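Local atomic coordinates of sulfoquinovosidase (PDB entry 5AEG), a protein that hydrolyses sulfoquinovosyl diacylglycerides and simple sulfoquinovosides such as sulfoquinovosyl glycerol to release sulfoquinovose, as a family 31 glycoside hydrolase. Residues 236-249 with 491-503. Sequence-based numbering, arbitrary orientation.
Sequences LEKLTALLGRQPEL and LSLAMTGHGLHHS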
# COMPACT_ATOMS: atom_id res chain seq x y z
N LEU A 236 1.59 7.70 15.75
CA LEU A 236 0.86 6.73 14.92
C LEU A 236 -0.46 6.36 15.50
O LEU A 236 -1.43 6.14 14.80
CB LEU A 236 1.74 5.46 14.59
CG LEU A 236 2.99 5.72 13.74
CD1 LEU A 236 3.67 4.41 13.51
CD2 LEU A 236 2.67 6.32 12.38
N GLU A 237 -0.52 6.31 16.84
CA GLU A 237 -1.79 6.23 17.52
C GLU A 237 -2.71 7.41 17.15
O GLU A 237 -3.87 7.20 16.87
CB GLU A 237 -1.60 6.10 19.05
CG GLU A 237 -2.93 5.95 19.76
CD GLU A 237 -2.79 5.76 21.27
OE1 GLU A 237 -1.73 6.08 21.83
OE2 GLU A 237 -3.79 5.32 21.87
N LYS A 238 -2.19 8.63 17.14
CA LYS A 238 -3.00 9.79 16.74
C LYS A 238 -3.39 9.72 15.29
O LYS A 238 -4.54 9.91 14.92
CB LYS A 238 -2.25 11.09 17.06
CG LYS A 238 -2.27 11.30 18.58
CD LYS A 238 -1.38 12.45 18.97
CE LYS A 238 -1.26 12.58 20.52
NZ LYS A 238 -0.69 13.93 20.76
N LEU A 239 -2.44 9.30 14.45
CA LEU A 239 -2.73 9.29 13.01
C LEU A 239 -3.80 8.29 12.66
O LEU A 239 -4.74 8.58 11.83
CB LEU A 239 -1.43 9.06 12.19
CG LEU A 239 -1.62 9.00 10.66
CD1 LEU A 239 -2.13 10.34 10.07
CD2 LEU A 239 -0.27 8.72 10.04
N THR A 240 -3.71 7.12 13.27
CA THR A 240 -4.73 6.12 13.08
C THR A 240 -6.08 6.41 13.78
O THR A 240 -7.11 5.88 13.34
CB THR A 240 -4.25 4.68 13.45
OG1 THR A 240 -3.83 4.63 14.81
CG2 THR A 240 -3.03 4.25 12.57
N ALA A 241 -6.08 7.20 14.85
CA ALA A 241 -7.40 7.72 15.39
C ALA A 241 -8.09 8.59 14.36
O ALA A 241 -9.28 8.56 14.27
CB ALA A 241 -7.19 8.50 16.72
N LEU A 242 -7.31 9.23 13.51
CA LEU A 242 -7.83 10.06 12.43
C LEU A 242 -8.23 9.24 11.21
O LEU A 242 -9.32 9.37 10.69
CB LEU A 242 -6.78 11.08 12.03
CG LEU A 242 -7.20 11.99 10.87
CD1 LEU A 242 -8.48 12.77 11.14
CD2 LEU A 242 -6.08 12.93 10.48
N LEU A 243 -7.36 8.36 10.75
CA LEU A 243 -7.60 7.66 9.47
C LEU A 243 -8.34 6.36 9.56
O LEU A 243 -8.96 5.93 8.58
CB LEU A 243 -6.30 7.42 8.77
CG LEU A 243 -5.31 8.58 8.52
CD1 LEU A 243 -3.97 8.05 7.97
CD2 LEU A 243 -5.88 9.63 7.63
N GLY A 244 -8.15 5.65 10.66
CA GLY A 244 -8.70 4.30 10.79
C GLY A 244 -7.66 3.33 11.35
O GLY A 244 -6.45 3.58 11.16
N ARG A 245 -8.15 2.28 12.03
CA ARG A 245 -7.37 1.13 12.45
C ARG A 245 -7.93 -0.13 11.84
O ARG A 245 -9.12 -0.24 11.62
CB ARG A 245 -7.36 0.99 13.95
CG ARG A 245 -6.61 2.12 14.57
CD ARG A 245 -6.47 2.11 16.09
NE ARG A 245 -5.85 3.34 16.58
CZ ARG A 245 -6.31 4.09 17.56
NH1 ARG A 245 -7.35 3.68 18.28
NH2 ARG A 245 -5.72 5.21 17.85
N GLN A 246 -7.05 -1.09 11.54
CA GLN A 246 -7.45 -2.31 10.88
C GLN A 246 -7.98 -3.32 11.92
O GLN A 246 -7.60 -3.30 13.05
CB GLN A 246 -6.22 -2.98 10.22
CG GLN A 246 -5.60 -2.16 9.06
CD GLN A 246 -4.44 -1.31 9.49
OE1 GLN A 246 -3.39 -1.82 9.89
NE2 GLN A 246 -4.65 0.03 9.47
N PRO A 247 -8.77 -4.25 11.49
CA PRO A 247 -9.14 -5.35 12.38
C PRO A 247 -8.00 -6.25 12.73
O PRO A 247 -6.97 -6.33 12.00
CB PRO A 247 -10.19 -6.13 11.55
CG PRO A 247 -10.62 -5.22 10.47
CD PRO A 247 -9.40 -4.35 10.18
N GLU A 248 -8.16 -6.97 13.83
CA GLU A 248 -7.36 -8.16 14.06
C GLU A 248 -7.58 -9.19 12.95
O GLU A 248 -8.65 -9.32 12.42
CB GLU A 248 -7.70 -8.82 15.40
CG GLU A 248 -7.30 -7.96 16.58
CD GLU A 248 -7.59 -8.59 17.93
OE1 GLU A 248 -8.24 -9.63 18.01
OE2 GLU A 248 -7.14 -8.03 18.91
N LEU A 249 -6.47 -9.85 12.54
CA LEU A 249 -6.50 -10.90 11.51
C LEU A 249 -7.21 -12.14 12.03
O LEU A 249 -7.10 -12.50 13.21
CB LEU A 249 -5.09 -11.30 11.10
CG LEU A 249 -4.21 -10.23 10.43
CD1 LEU A 249 -2.79 -10.73 10.18
CD2 LEU A 249 -4.82 -9.83 9.12
N LEU A 491 7.28 -0.09 5.27
CA LEU A 491 7.66 0.90 6.25
C LEU A 491 6.96 2.23 5.97
O LEU A 491 6.48 2.89 6.90
CB LEU A 491 9.12 1.15 6.30
CG LEU A 491 9.95 -0.08 6.77
CD1 LEU A 491 11.42 0.25 6.72
CD2 LEU A 491 9.54 -0.57 8.15
N SER A 492 6.92 2.62 4.70
CA SER A 492 6.15 3.81 4.30
C SER A 492 4.69 3.67 4.69
O SER A 492 4.07 4.59 5.29
CB SER A 492 6.33 4.03 2.80
OG SER A 492 5.91 2.91 2.05
N LEU A 493 4.09 2.52 4.41
CA LEU A 493 2.70 2.29 4.84
C LEU A 493 2.50 2.30 6.34
O LEU A 493 1.52 2.89 6.85
CB LEU A 493 2.11 0.99 4.25
CG LEU A 493 1.62 1.20 2.83
CD1 LEU A 493 1.18 -0.09 2.20
CD2 LEU A 493 0.43 2.19 2.79
N ALA A 494 3.44 1.71 7.04
CA ALA A 494 3.41 1.76 8.49
C ALA A 494 3.31 3.19 9.08
O ALA A 494 2.51 3.43 10.02
CB ALA A 494 4.59 0.98 9.04
N MET A 495 4.08 4.11 8.50
CA MET A 495 4.12 5.52 8.84
C MET A 495 2.94 6.31 8.26
O MET A 495 2.75 7.46 8.62
CB MET A 495 5.41 6.14 8.33
CG MET A 495 6.66 5.59 9.00
SD MET A 495 6.63 5.63 10.82
CE MET A 495 6.83 7.39 11.01
N THR A 496 2.11 5.66 7.43
CA THR A 496 0.88 6.26 6.91
C THR A 496 -0.32 5.54 7.55
O THR A 496 -1.47 5.59 7.07
CB THR A 496 0.81 6.12 5.34
OG1 THR A 496 2.05 6.55 4.77
CG2 THR A 496 -0.25 7.05 4.80
N GLY A 497 -0.07 4.79 8.60
CA GLY A 497 -1.16 4.17 9.30
C GLY A 497 -1.75 2.87 8.91
O GLY A 497 -2.84 2.55 9.37
N HIS A 498 -1.08 2.11 8.06
CA HIS A 498 -1.52 0.75 7.72
C HIS A 498 -0.34 -0.22 8.11
O HIS A 498 0.83 -0.10 7.62
CB HIS A 498 -1.91 0.59 6.25
CG HIS A 498 -2.79 -0.62 6.05
ND1 HIS A 498 -2.40 -1.90 6.41
CD2 HIS A 498 -4.08 -0.70 5.68
CE1 HIS A 498 -3.41 -2.73 6.21
NE2 HIS A 498 -4.43 -2.03 5.75
N GLY A 499 -0.63 -1.09 9.09
CA GLY A 499 0.34 -1.92 9.76
C GLY A 499 0.26 -3.44 9.44
O GLY A 499 0.89 -4.21 10.10
N LEU A 500 -0.49 -3.85 8.40
CA LEU A 500 -0.59 -5.23 7.97
C LEU A 500 -0.19 -5.37 6.51
O LEU A 500 -0.94 -4.91 5.64
CB LEU A 500 -2.02 -5.78 8.22
CG LEU A 500 -2.56 -5.65 9.66
CD1 LEU A 500 -4.00 -6.05 9.73
CD2 LEU A 500 -1.72 -6.46 10.57
N HIS A 501 0.92 -6.05 6.20
CA HIS A 501 1.53 -5.99 4.89
C HIS A 501 2.20 -7.30 4.56
O HIS A 501 2.96 -7.78 5.37
CB HIS A 501 2.61 -4.88 4.86
CG HIS A 501 3.09 -4.47 3.51
ND1 HIS A 501 4.31 -4.85 3.00
CD2 HIS A 501 2.57 -3.61 2.62
CE1 HIS A 501 4.52 -4.25 1.85
NE2 HIS A 501 3.50 -3.44 1.62
N HIS A 502 1.99 -7.78 3.33
CA HIS A 502 2.77 -8.93 2.80
C HIS A 502 3.00 -8.76 1.34
O HIS A 502 2.58 -7.73 0.71
CB HIS A 502 2.06 -10.29 3.12
CG HIS A 502 0.85 -10.59 2.27
ND1 HIS A 502 -0.34 -9.91 2.39
CD2 HIS A 502 0.67 -11.47 1.26
CE1 HIS A 502 -1.24 -10.43 1.58
NE2 HIS A 502 -0.63 -11.31 0.80
N SER A 503 3.79 -9.69 0.81
CA SER A 503 4.14 -9.69 -0.59
C SER A 503 3.96 -11.12 -1.17
O SER A 503 3.91 -12.14 -0.43
CB SER A 503 5.54 -9.13 -0.83
OG SER A 503 6.56 -9.96 -0.16
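A Schellman motif ends helix 486-495, and segment 236-249 packs on it through Leu236, Leu239, Thr240, Leu243 and Gln246. Gly497 is its C-prime residue, with positive phi; His498 N returns to Leu493 O and Gly497 N to Ala494 O. A CB on Gly497 would press against Thr240 CG2, so glycine suits both turn and contact. Thr240 lays CG2 3.6 Å from Gly497 O, while Leu239 CD2 comes 3.6 Å from Met495 O. One turn earlier, Leu236 CD1 meets Met495 SD at 4.2 Å.

Gln246 joins loop 497-499 through both ends of its amide. A bend at chi2 (96°) carries the amide over one face of the His498 ring, the planes 10° apart. NE2 donates in the carbonyl plane to a lone pair of Gly497 O (3.1 Å), and OE1 accepts a nearly straight bond from Gly499 N (3.0 Å), arriving above its carbonyl plane. NE2 also donates to Gln462 O and OE1 accepts from Asn579 ND2, so both ends are used twice; Ser465 O takes His498 NE2. A leucine in place of Gln246 would probably leave Gly499 N and Gly497 O without these mates.

Leu500 CD1 closes the far end against Leu249 CD2 (3.9 Å). Thus helix 232-243, backed by strand 193-197, meets the TIM barrel where helix 486-495 turns into strand 501-505, with helix 569-582 alongside Leu249 and Leu500.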